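Local coordinates for protein Ribose/Galactose Isomerase (Vibrio parahaemolyticus, PDB 3ONO) that probably interconverts aldose and ketose forms of sugar phosphates, an isomerase of the LacAB/RpiB type, at residues Asn26-Gly31 with Asn128-Phe133; Phe37-Thr42 with Gly55-Ile60; Leu86-Val91 with Lys169-Gly174. All coordinates share one frame; numbering follows the deposited sequence.

Interaction 1 of 3, residues Asn26-Gly31 with Asn128-Phe133; sequences NSVAGG and NVRYIF
Val28 carries this contact between two helices, 18-31 and 125-136, that pack on the parallel sheet of a Rossmann-like alpha-beta-alpha sandwich. Its CB points at the partner helix and its two methyls divide the work. With CG1 anti to the backbone N (chi1 176°), that methyl lies against the end of segment 128-133: Val28 CG1 is 3.7 Å from Phe133 C and 3.8 Å from Phe133 CB. The other methyl, CG2, meets the aliphatic part of Arg130, and the two side chains cross there at about a right angle. No hydrogen bond joins the two segments.

Phe133 meets Val28 through CB rather than through its ring. Its CG lies anti to its own carbonyl carbon (chi1 -68°), which turns the ring away from Val28 and onto Val21 and Leu25, further back on helix 18-31. One ring face takes Val129 O, 3.4 Å above the plane and offset toward the rim.

Arg130 runs extended through chi2 and bends at chi3, so that its methylene part serves the packing while its charged end goes elsewhere: NE forms a salt bridge with Glu24, one turn before Val28. The methylene Arg130 CG is what meets Val28 CG2, at 3.7 Å.

Interaction 2 of 3, residues Phe37-Thr42 with Gly55-Ile60; sequences FNVGMT and GIMASI
Strand 35-38 gives way at Val39 and Gly40 to a loop that passes helix 51-63 at a distance, the nearest CA atoms, those of Gly40 and Met57, lying 8.5 Å apart. One long side chain spans that gap. Met57, a selenomethionine in this crystal, points its CB at the loop and reaches it with the terminal methyl.

Its CG is anti to its own carbonyl carbon (chi1 -58°), the chain runs on extended through chi2, and a bend at chi3 (83°) turns CE onto the loop. There Met57 CE sits 3.4 Å from Val39 O, a close packing contact of a methyl against a carbonyl oxygen. The same methyl is 4.2 Å from Gly40 CA. Val39 also directs its CB toward the helix, but its side chain stays looser: Val39 CG2 is 4.4 Å from Met57 CE. No hydrogen bond crosses between the two segments, so the link is van der Waals contact made by a single methyl with backbone and one valine.

All three touching residues are buried. Helix 190-199 packs beside them, with Phe192 against Met57 and Cys195 against Val39, and Gln191 hydrogen-bonds Gly40 O. Ala186 of helix 180-186 also touches Met57, while backbone bonds from Phe37 and Val39 to Leu8 tie the end of strand 35-38, outermost in this chain's sheet, to the parallel strand 5-8.

Interaction 3 of 3, residues Leu86-Val91 with Lys169-Gly174; sequences LHPGVV and KDVVEG
Apolar packing between Pro88 and Val171 is the main cross-contact here. The proline ring, puckered C-gamma endo, presents Pro88 CG to Val171 CG2 at 4.1 Å, and the two side chains meet at an oblique angle. Val171 has CG1 anti to its backbone N (chi1 175°), which leaves CG2 beside that N and facing the proline. The same ring carbon, Pro88 CG, lies 4.3 Å from Lys169 O, so the ring is met by both a methyl and a backbone carbonyl of segment 169-174.

Hydrogen bonds act within each segment rather than across. A type II beta turn runs from His87 to Val90, closed by Val90 N to His87 O at 3.2 Å, with Pro88 and Gly89 at its two central positions. Gly89 has the positive phi (80°) of the third residue of such a turn. In the other segment, Gly174 N bonds to Asp170 O at 2.9 Å in the first turn of helix 171-177; Asp170 is the N-cap residue, although its side chain makes no capping bond.

Polar ties to the surroundings hold the carbonyls of the beta turn: Asn63 ND2 bonds Pro88 O, and Lys164 NZ reaches the carbonyls of both His87 and Val90. In the assembly, Val167 of a neighbouring subunit packs on Pro88, and Lys169 NZ hydrogen-bonds Ala166 O of that subunit.

What results is a proline-glycine type II turn between helix 78-85 and strand 92-94 of the alpha-beta-alpha sandwich, packed against the start of helix 171-177 at a subunit interface.

In the fold
None of the three contacts has a hydrogen bond between its segments, but the packing differs with place. Interaction 2 is wholly buried, its centre about 7 Å from the chain's centre, and sets a selenomethionine methyl against the backbone of a loop after an outer strand of the chain's sheet. Interactions 1 and 3 are partly buried, on opposite sides of the chain's centre: the first pairs two helices through a valine and an arginine's methylene part, the third a proline turn with a valine at the subunit boundary. Helix 18-31 is followed by strand 35-38 after a short loop, so interaction 2 nests inside the loop closed by interaction 1. Interactions 2 and 3 touch, His87 CD2 lying 3.2 Å from Gly55 O.

Interaction 1 of 3, residues Asn26-Gly31 with Asn128-Phe133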
ATOM      1  N   ASN A  26      10.588  13.316  17.561  1.00 29.76           N
ATOM      2  CA  ASN A  26      11.136  14.504  18.183  1.00 31.50           C
ATOM      3  C   ASN A  26      11.352  15.597  17.147  1.00 32.10           C
ATOM      4  O   ASN A  26      10.999  16.752  17.374  1.00 38.54           O
ATOM      5  CB  ASN A  26      12.437  14.159  18.891  1.00 35.80           C
ATOM      6  CG  ASN A  26      12.199  13.644  20.288  1.00 41.04           C
ATOM      7  OD1 ASN A  26      11.483  14.272  21.070  1.00 41.39           O
ATOM      8  ND2 ASN A  26      12.765  12.480  20.605  1.00 41.96           N
ATOM      9  N   SER A  27      11.919  15.215  16.007  1.00 30.22           N
ATOM     10  CA  SER A  27      12.142  16.154  14.914  1.00 34.32           C
ATOM     11  C   SER A  27      10.832  16.780  14.439  1.00 37.09           C
ATOM     12  O   SER A  27      10.684  18.006  14.414  1.00 38.38           O
ATOM     13  CB  SER A  27      12.859  15.457  13.753  1.00 40.75           C
ATOM     14  OG  SER A  27      12.997  16.323  12.645  1.00 51.11           O
ATOM     15  N   VAL A  28       9.872  15.937  14.065  1.00 32.90           N
ATOM     16  CA  VAL A  28       8.623  16.429  13.490  1.00 30.17           C
ATOM     17  C   VAL A  28       7.711  17.074  14.526  1.00 31.93           C
ATOM     18  O   VAL A  28       7.355  18.246  14.408  1.00 34.01           O
ATOM     19  CB  VAL A  28       7.844  15.308  12.769  1.00 28.73           C
ATOM     20  CG1 VAL A  28       6.506  15.839  12.277  1.00 28.36           C
ATOM     21  CG2 VAL A  28       8.676  14.765  11.625  1.00 27.49           C
ATOM     22  N   ALA A  29       7.328  16.304  15.543  1.00 32.48           N
ATOM     23  CA  ALA A  29       6.356  16.784  16.505  1.00 30.15           C
ATOM     24  C   ALA A  29       6.963  17.859  17.388  1.00 32.51           C
ATOM     25  O   ALA A  29       6.295  18.824  17.748  1.00 32.60           O
ATOM     26  CB  ALA A  29       5.792  15.620  17.356  1.00 28.99           C
ATOM     27  N   GLY A  30       8.234  17.697  17.735  1.00 36.01           N
ATOM     28  CA  GLY A  30       8.920  18.718  18.511  1.00 40.68           C
ATOM     29  C   GLY A  30       8.974  20.030  17.740  1.00 43.32           C
ATOM     30  O   GLY A  30       8.714  21.104  18.286  1.00 42.49           O
ATOM     31  N   GLY A  31       9.294  19.940  16.455  1.00 41.92           N
ATOM     32  CA  GLY A  31       9.379  21.125  15.620  1.00 43.39           C
ATOM     33  C   GLY A  31       8.045  21.836  15.515  1.00 45.43           C
ATOM     34  O   GLY A  31       7.989  23.042  15.306  1.00 49.41           O
ATOM     35  N   ASN A 128       8.476   7.195   5.580  1.00 24.11           N
ATOM     36  CA  ASN A 128       7.049   7.013   5.822  1.00 21.48           C
ATOM     37  C   ASN A 128       6.693   7.343   7.285  1.00 25.55           C
ATOM     38  O   ASN A 128       5.674   7.984   7.554  1.00 21.95           O
ATOM     39  CB  ASN A 128       6.645   5.590   5.441  1.00 25.52           C
ATOM     40  CG  ASN A 128       5.154   5.372   5.514  1.00 22.87           C
ATOM     41  OD1 ASN A 128       4.388   6.047   4.826  1.00 22.02           O
ATOM     42  ND2 ASN A 128       4.731   4.407   6.337  1.00 22.89           N
ATOM     43  N   VAL A 129       7.535   6.927   8.231  1.00 22.81           N
ATOM     44  CA  VAL A 129       7.292   7.276   9.642  1.00 22.39           C
ATOM     45  C   VAL A 129       7.271   8.794   9.799  1.00 22.93           C
ATOM     46  O   VAL A 129       6.371   9.365  10.418  1.00 23.12           O
ATOM     47  CB  VAL A 129       8.389   6.704  10.547  1.00 21.92           C
ATOM     48  CG1 VAL A 129       8.261   7.238  11.984  1.00 20.03           C
ATOM     49  CG2 VAL A 129       8.368   5.179  10.511  1.00 22.64           C
ATOM     50  N   ARG A 130       8.281   9.461   9.232  1.00 20.06           N
ATOM     51  CA  ARG A 130       8.333  10.917   9.287  1.00 22.17           C
ATOM     52  C   ARG A 130       7.060  11.562   8.738  1.00 19.45           C
ATOM     53  O   ARG A 130       6.484  12.465   9.356  1.00 25.10           O
ATOM     54  CB  ARG A 130       9.547  11.432   8.489  1.00 22.99           C
ATOM     55  CG  ARG A 130       9.714  12.937   8.542  1.00 24.71           C
ATOM     56  CD  ARG A 130      10.919  13.387   7.669  1.00 32.52           C
ATOM     57  NE  ARG A 130      12.128  12.666   8.058  1.00 34.09           N
ATOM     58  CZ  ARG A 130      13.189  12.444   7.277  1.00 41.00           C
ATOM     59  NH1 ARG A 130      13.223  12.878   6.014  1.00 35.92           N
ATOM     60  NH2 ARG A 130      14.221  11.760   7.764  1.00 43.71           N
ATOM     61  N   TYR A 131       6.642  11.103   7.561  1.00 19.43           N
ATOM     62  CA  TYR A 131       5.511  11.692   6.857  1.00 22.09           C
ATOM     63  C   TYR A 131       4.207  11.437   7.635  1.00 22.03           C
ATOM     64  O   TYR A 131       3.299  12.277   7.675  1.00 23.25           O
ATOM     65  CB  TYR A 131       5.401  11.095   5.462  1.00 19.31           C
ATOM     66  CG  TYR A 131       6.586  11.346   4.539  1.00 19.70           C
ATOM     67  CD1 TYR A 131       7.617  12.220   4.892  1.00 25.51           C
ATOM     68  CD2 TYR A 131       6.671  10.702   3.305  1.00 21.42           C
ATOM     69  CE1 TYR A 131       8.695  12.445   4.012  1.00 24.70           C
ATOM     70  CE2 TYR A 131       7.721  10.921   2.446  1.00 25.19           C
ATOM     71  CZ  TYR A 131       8.734  11.774   2.804  1.00 28.81           C
ATOM     72  OH  TYR A 131       9.766  11.971   1.904  1.00 28.36           O
ATOM     73  N   ILE A 132       4.113  10.261   8.234  1.00 20.65           N
ATOM     74  CA  ILE A 132       2.974   9.961   9.109  1.00 19.28           C
ATOM     75  C   ILE A 132       2.900  10.974  10.245  1.00 23.26           C
ATOM     76  O   ILE A 132       1.828  11.492  10.554  1.00 22.41           O
ATOM     77  CB  ILE A 132       3.059   8.523   9.675  1.00 19.13           C
ATOM     78  CG1 ILE A 132       2.639   7.502   8.607  1.00 18.83           C
ATOM     79  CG2 ILE A 132       2.221   8.388  11.000  1.00 19.88           C
ATOM     80  CD1 ILE A 132       3.030   6.043   8.971  1.00 19.42           C
ATOM     81  N   PHE A 133       4.036  11.280  10.867  1.00 22.02           N
ATOM     82  CA  PHE A 133       4.030  12.208  11.984  1.00 21.40           C
ATOM     83  C   PHE A 133       3.677  13.616  11.516  1.00 22.87           C
ATOM     84  O   PHE A 133       2.993  14.364  12.212  1.00 25.23           O
ATOM     85  CB  PHE A 133       5.377  12.200  12.723  1.00 23.48           C
ATOM     86  CG  PHE A 133       5.675  10.901  13.453  1.00 24.05           C
ATOM     87  CD1 PHE A 133       4.651  10.041  13.833  1.00 21.19           C
ATOM     88  CD2 PHE A 133       6.982  10.547  13.759  1.00 23.57           C
ATOM     89  CE1 PHE A 133       4.924   8.819  14.516  1.00 21.70           C
ATOM     90  CE2 PHE A 133       7.284   9.354  14.436  1.00 21.01           C
ATOM     91  CZ  PHE A 133       6.238   8.471  14.826  1.00 22.98           C
TER

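Interaction 2 of 3, residues Phe37-Thr42 with Gly55-Ile60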
ATOM      1  N   PHE A  37       7.400  12.480  24.778  1.00 30.15           N
ATOM      2  CA  PHE A  37       7.921  11.604  25.837  1.00 32.45           C
ATOM      3  C   PHE A  37       8.128  10.213  25.259  1.00 37.69           C
ATOM      4  O   PHE A  37       7.255   9.696  24.572  1.00 41.04           O
ATOM      5  CB  PHE A  37       6.914  11.495  26.989  1.00 32.73           C
ATOM      6  CG  PHE A  37       6.560  12.812  27.598  1.00 34.21           C
ATOM      7  CD1 PHE A  37       7.180  13.244  28.760  1.00 37.29           C
ATOM      8  CD2 PHE A  37       5.621  13.629  27.000  1.00 33.48           C
ATOM      9  CE1 PHE A  37       6.859  14.471  29.316  1.00 42.50           C
ATOM     10  CE2 PHE A  37       5.289  14.847  27.550  1.00 37.73           C
ATOM     11  CZ  PHE A  37       5.919  15.277  28.703  1.00 38.72           C
ATOM     12  N   ASN A  38       9.274   9.606  25.536  1.00 30.03           N
ATOM     13  CA  ASN A  38       9.586   8.295  24.976  1.00 29.32           C
ATOM     14  C   ASN A  38       9.549   7.358  26.160  1.00 33.66           C
ATOM     15  O   ASN A  38      10.530   7.263  26.898  1.00 34.73           O
ATOM     16  CB  ASN A  38      10.970   8.330  24.310  1.00 32.13           C
ATOM     17  CG  ASN A  38      11.301   7.065  23.534  1.00 33.05           C
ATOM     18  OD1 ASN A  38      12.481   6.785  23.266  1.00 36.59           O
ATOM     19  ND2 ASN A  38      10.276   6.314  23.131  1.00 28.44           N
ATOM     20  N   VAL A  39       8.403   6.704  26.372  1.00 27.27           N
ATOM     21  CA  VAL A  39       8.138   6.032  27.649  1.00 28.12           C
ATOM     22  C   VAL A  39       8.173   4.519  27.580  1.00 28.55           C
ATOM     23  O   VAL A  39       8.140   3.857  28.620  1.00 30.29           O
ATOM     24  CB  VAL A  39       6.773   6.438  28.247  1.00 27.83           C
ATOM     25  CG1 VAL A  39       6.679   7.951  28.356  1.00 31.53           C
ATOM     26  CG2 VAL A  39       5.635   5.888  27.380  1.00 27.42           C
ATOM     27  N   GLY A  40       8.192   3.973  26.365  1.00 26.90           N
ATOM     28  CA  GLY A  40       8.336   2.540  26.185  1.00 25.38           C
ATOM     29  C   GLY A  40       9.810   2.165  26.092  1.00 27.84           C
ATOM     30  O   GLY A  40      10.666   2.874  26.622  1.00 30.35           O
HETATM   31  N   MSE A  41      10.109   1.037  25.454  1.00 27.21           N
HETATM   32  CA  MSE A  41      11.497   0.600  25.322  1.00 26.88           C
HETATM   33  C   MSE A  41      12.332   1.534  24.456  1.00 29.87           C
HETATM   34  O   MSE A  41      11.869   2.039  23.433  1.00 27.94           O
HETATM   35  CB  MSE A  41      11.566  -0.821  24.781  1.00 26.07           C
HETATM   36  CG  MSE A  41      11.022  -1.828  25.777  1.00 25.36           C
HETATM   37 SE   MSE A  41      11.165  -3.637  25.123  0.67 30.29          SE
HETATM   38  CE  MSE A  41      13.062  -3.933  25.461  1.00 35.24           C
ATOM     39  N   THR A  42      13.572   1.766  24.873  1.00 27.98           N
ATOM     40  CA  THR A  42      14.470   2.623  24.099  1.00 27.12           C
ATOM     41  C   THR A  42      15.423   1.792  23.248  1.00 28.16           C
ATOM     42  O   THR A  42      15.966   2.266  22.250  1.00 31.93           O
ATOM     43  CB  THR A  42      15.292   3.538  25.029  1.00 29.52           C
ATOM     44  OG1 THR A  42      16.025   2.730  25.958  1.00 33.23           O
ATOM     45  CG2 THR A  42      14.371   4.480  25.813  1.00 32.45           C
ATOM     46  N   GLY A  55      -0.644  -1.404  25.949  1.00 19.55           N
ATOM     47  CA  GLY A  55      -2.028  -0.996  26.119  1.00 17.60           C
ATOM     48  C   GLY A  55      -2.289  -0.473  27.524  1.00 20.86           C
ATOM     49  O   GLY A  55      -3.011   0.517  27.722  1.00 21.59           O
ATOM     50  N   ILE A  56      -1.720  -1.152  28.516  1.00 18.23           N
ATOM     51  CA  ILE A  56      -1.920  -0.734  29.912  1.00 19.30           C
ATOM     52  C   ILE A  56      -1.292   0.640  30.143  1.00 23.23           C
ATOM     53  O   ILE A  56      -1.891   1.523  30.779  1.00 22.77           O
ATOM     54  CB  ILE A  56      -1.303  -1.767  30.882  1.00 20.01           C
ATOM     55  CG1 ILE A  56      -2.059  -3.086  30.774  1.00 20.68           C
ATOM     56  CG2 ILE A  56      -1.337  -1.253  32.332  1.00 23.49           C
ATOM     57  CD1 ILE A  56      -1.270  -4.283  31.304  1.00 22.35           C
HETATM   58  N   MSE A  57      -0.083   0.820  29.619  1.00 25.09           N
HETATM   59  CA  MSE A  57       0.584   2.124  29.667  1.00 23.26           C
HETATM   60  C   MSE A  57      -0.226   3.209  28.973  1.00 24.19           C
HETATM   61  O   MSE A  57      -0.342   4.326  29.481  1.00 22.53           O
HETATM   62  CB  MSE A  57       1.995   2.028  29.059  1.00 22.87           C
HETATM   63  CG  MSE A  57       2.826   0.999  29.787  1.00 25.57           C
HETATM   64 SE   MSE A  57       4.347   0.370  28.768  0.62 30.40          SE
HETATM   65  CE  MSE A  57       5.480   1.856  29.234  1.00 28.80           C
ATOM     66  N   ALA A  58      -0.808   2.896  27.822  1.00 22.51           N
ATOM     67  CA  ALA A  58      -1.591   3.922  27.133  1.00 20.20           C
ATOM     68  C   ALA A  58      -2.789   4.302  27.992  1.00 21.75           C
ATOM     69  O   ALA A  58      -3.135   5.489  28.115  1.00 22.37           O
ATOM     70  CB  ALA A  58      -2.048   3.422  25.772  1.00 19.97           C
ATOM     71  N   SER A  59      -3.430   3.301  28.592  1.00 19.17           N
ATOM     72  CA  SER A  59      -4.584   3.605  29.454  1.00 17.64           C
ATOM     73  C   SER A  59      -4.168   4.493  30.619  1.00 26.68           C
ATOM     74  O   SER A  59      -4.812   5.509  30.900  1.00 24.77           O
ATOM     75  CB  SER A  59      -5.265   2.343  30.007  1.00 20.97           C
ATOM     76  OG  SER A  59      -6.337   2.725  30.876  1.00 22.94           O
ATOM     77  N   ILE A  60      -3.084   4.132  31.293  1.00 21.26           N
ATOM     78  CA  ILE A  60      -2.718   4.887  32.497  1.00 24.09           C
ATOM     79  C   ILE A  60      -2.372   6.325  32.122  1.00 25.24           C
ATOM     80  O   ILE A  60      -2.833   7.275  32.768  1.00 26.51           O
ATOM     81  CB  ILE A  60      -1.583   4.212  33.262  1.00 25.22           C
ATOM     82  CG1 ILE A  60      -2.109   2.903  33.870  1.00 25.60           C
ATOM     83  CG2 ILE A  60      -1.045   5.145  34.371  1.00 25.68           C
ATOM     84  CD1 ILE A  60      -1.027   1.975  34.404  1.00 26.79           C
TER

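Interaction 3 of 3, residues Leu86-Val91 with Lys169-Gly174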
ATOM      1  N   LEU A  86      -8.857  -2.164  23.872  1.00 16.64           N
ATOM      2  CA  LEU A  86      -9.680  -2.772  24.923  1.00 17.31           C
ATOM      3  C   LEU A  86      -9.899  -1.822  26.089  1.00 20.37           C
ATOM      4  O   LEU A  86     -10.889  -1.933  26.806  1.00 22.36           O
ATOM      5  CB  LEU A  86      -9.060  -4.079  25.447  1.00 16.87           C
ATOM      6  CG  LEU A  86      -7.771  -3.940  26.260  1.00 16.04           C
ATOM      7  CD1 LEU A  86      -8.083  -3.881  27.774  1.00 15.31           C
ATOM      8  CD2 LEU A  86      -6.840  -5.131  25.970  1.00 18.65           C
ATOM      9  N   HIS A  87      -8.983  -0.884  26.295  1.00 18.62           N
ATOM     10  CA  HIS A  87      -9.071  -0.029  27.489  1.00 18.77           C
ATOM     11  C   HIS A  87     -10.029   1.133  27.308  1.00 18.06           C
ATOM     12  O   HIS A  87      -9.995   1.811  26.288  1.00 17.48           O
ATOM     13  CB  HIS A  87      -7.690   0.526  27.846  1.00 19.25           C
ATOM     14  CG  HIS A  87      -6.696  -0.533  28.210  1.00 20.07           C
ATOM     15  ND1 HIS A  87      -6.590  -1.050  29.490  1.00 19.46           N
ATOM     16  CD2 HIS A  87      -5.764  -1.171  27.463  1.00 19.99           C
ATOM     17  CE1 HIS A  87      -5.632  -1.964  29.506  1.00 20.04           C
ATOM     18  NE2 HIS A  87      -5.122  -2.061  28.284  1.00 19.91           N
ATOM     19  N   PRO A  88     -10.877   1.384  28.311  1.00 20.17           N
ATOM     20  CA  PRO A  88     -11.708   2.588  28.180  1.00 18.60           C
ATOM     21  C   PRO A  88     -10.825   3.822  28.087  1.00 21.16           C
ATOM     22  O   PRO A  88      -9.735   3.887  28.689  1.00 20.14           O
ATOM     23  CB  PRO A  88     -12.530   2.598  29.498  1.00 20.81           C
ATOM     24  CG  PRO A  88     -11.660   1.825  30.495  1.00 20.18           C
ATOM     25  CD  PRO A  88     -10.938   0.762  29.647  1.00 19.41           C
ATOM     26  N   GLY A  89     -11.293   4.821  27.348  1.00 19.61           N
ATOM     27  CA  GLY A  89     -10.555   6.057  27.231  1.00 19.96           C
ATOM     28  C   GLY A  89      -9.401   6.012  26.234  1.00 22.33           C
ATOM     29  O   GLY A  89      -8.719   7.016  26.051  1.00 21.07           O
ATOM     30  N   VAL A  90      -9.170   4.851  25.617  1.00 20.31           N
ATOM     31  CA  VAL A  90      -8.097   4.703  24.628  1.00 19.94           C
ATOM     32  C   VAL A  90      -8.694   4.339  23.287  1.00 18.34           C
ATOM     33  O   VAL A  90      -9.235   3.247  23.127  1.00 20.01           O
ATOM     34  CB  VAL A  90      -7.110   3.593  25.039  1.00 17.96           C
ATOM     35  CG1 VAL A  90      -5.942   3.526  24.037  1.00 18.67           C
ATOM     36  CG2 VAL A  90      -6.602   3.861  26.472  1.00 19.05           C
ATOM     37  N   VAL A  91      -8.551   5.245  22.316  1.00 17.85           N
ATOM     38  CA  VAL A  91      -9.151   5.103  21.008  1.00 18.86           C
ATOM     39  C   VAL A  91      -7.994   5.111  19.998  1.00 18.93           C
ATOM     40  O   VAL A  91      -7.479   6.163  19.651  1.00 18.57           O
ATOM     41  CB  VAL A  91     -10.145   6.253  20.753  1.00 18.89           C
ATOM     42  CG1 VAL A  91     -10.697   6.165  19.332  1.00 20.78           C
ATOM     43  CG2 VAL A  91     -11.291   6.201  21.779  1.00 21.36           C
ATOM     44  N   LYS A 169     -15.222  -1.914  33.139  1.00 20.30           N
ATOM     45  CA  LYS A 169     -15.250  -1.509  34.549  1.00 22.33           C
ATOM     46  C   LYS A 169     -14.688  -0.096  34.686  1.00 22.14           C
ATOM     47  O   LYS A 169     -14.075   0.440  33.751  1.00 23.73           O
ATOM     48  CB  LYS A 169     -14.404  -2.477  35.364  1.00 22.98           C
ATOM     49  CG  LYS A 169     -14.944  -3.866  35.344  1.00 24.84           C
ATOM     50  CD  LYS A 169     -13.977  -4.849  36.024  1.00 27.90           C
ATOM     51  CE  LYS A 169     -14.424  -6.292  35.831  1.00 32.66           C
ATOM     52  NZ  LYS A 169     -13.339  -7.301  36.141  1.00 31.47           N
ATOM     53  N   ASP A 170     -14.899   0.517  35.851  0.73 24.60           N
ATOM     54  CA  ASP A 170     -14.258   1.793  36.134  0.73 25.97           C
ATOM     55  C   ASP A 170     -12.755   1.609  35.919  0.73 26.62           C
ATOM     56  O   ASP A 170     -12.235   0.503  36.079  0.73 23.23           O
ATOM     57  CB  ASP A 170     -14.574   2.254  37.571  0.73 29.77           C
ATOM     58  CG  ASP A 170     -16.043   2.626  37.763  0.73 36.17           C
ATOM     59  OD1 ASP A 170     -16.756   2.845  36.759  0.73 39.11           O
ATOM     60  OD2 ASP A 170     -16.481   2.721  38.932  0.73 41.12           O
ATOM     61  N   VAL A 171     -12.054   2.665  35.521  1.00 25.71           N
ATOM     62  CA  VAL A 171     -10.641   2.513  35.166  1.00 28.46           C
ATOM     63  C   VAL A 171      -9.796   1.798  36.220  1.00 28.02           C
ATOM     64  O   VAL A 171      -9.140   0.787  35.938  1.00 25.38           O
ATOM     65  CB  VAL A 171     -10.005   3.849  34.798  1.00 31.15           C
ATOM     66  CG1 VAL A 171      -8.510   3.671  34.567  1.00 27.72           C
ATOM     67  CG2 VAL A 171     -10.673   4.404  33.551  1.00 30.78           C
ATOM     68  N   VAL A 172      -9.808   2.302  37.444  1.00 26.24           N
ATOM     69  CA  VAL A 172      -8.947   1.696  38.447  1.00 22.66           C
ATOM     70  C   VAL A 172      -9.368   0.274  38.788  1.00 23.64           C
ATOM     71  O   VAL A 172      -8.513  -0.608  38.886  1.00 26.16           O
ATOM     72  CB  VAL A 172      -8.774   2.592  39.675  1.00 26.32           C
ATOM     73  CG1 VAL A 172      -7.966   1.868  40.735  1.00 28.23           C
ATOM     74  CG2 VAL A 172      -8.080   3.877  39.253  1.00 28.46           C
ATOM     75  N   GLU A 173     -10.674   0.034  38.930  1.00 23.55           N
ATOM     76  CA  GLU A 173     -11.167  -1.313  39.194  1.00 24.24           C
ATOM     77  C   GLU A 173     -10.688  -2.267  38.111  1.00 24.70           C
ATOM     78  O   GLU A 173     -10.296  -3.395  38.394  1.00 24.25           O
ATOM     79  CB  GLU A 173     -12.696  -1.375  39.238  1.00 26.49           C
ATOM     80  CG  GLU A 173     -13.197  -2.776  39.613  1.00 33.60           C
ATOM     81  CD  GLU A 173     -14.714  -2.878  39.779  1.00 45.11           C
ATOM     82  OE1 GLU A 173     -15.378  -1.832  39.944  1.00 44.47           O
ATOM     83  OE2 GLU A 173     -15.238  -4.019  39.752  1.00 47.79           O
ATOM     84  N   GLY A 174     -10.775  -1.820  36.864  1.00 23.15           N
ATOM     85  CA  GLY A 174     -10.328  -2.647  35.746  1.00 21.84           C
ATOM     86  C   GLY A 174      -8.842  -2.957  35.810  1.00 21.48           C
ATOM     87  O   GLY A 174      -8.407  -4.096  35.555  1.00 22.15           O
TER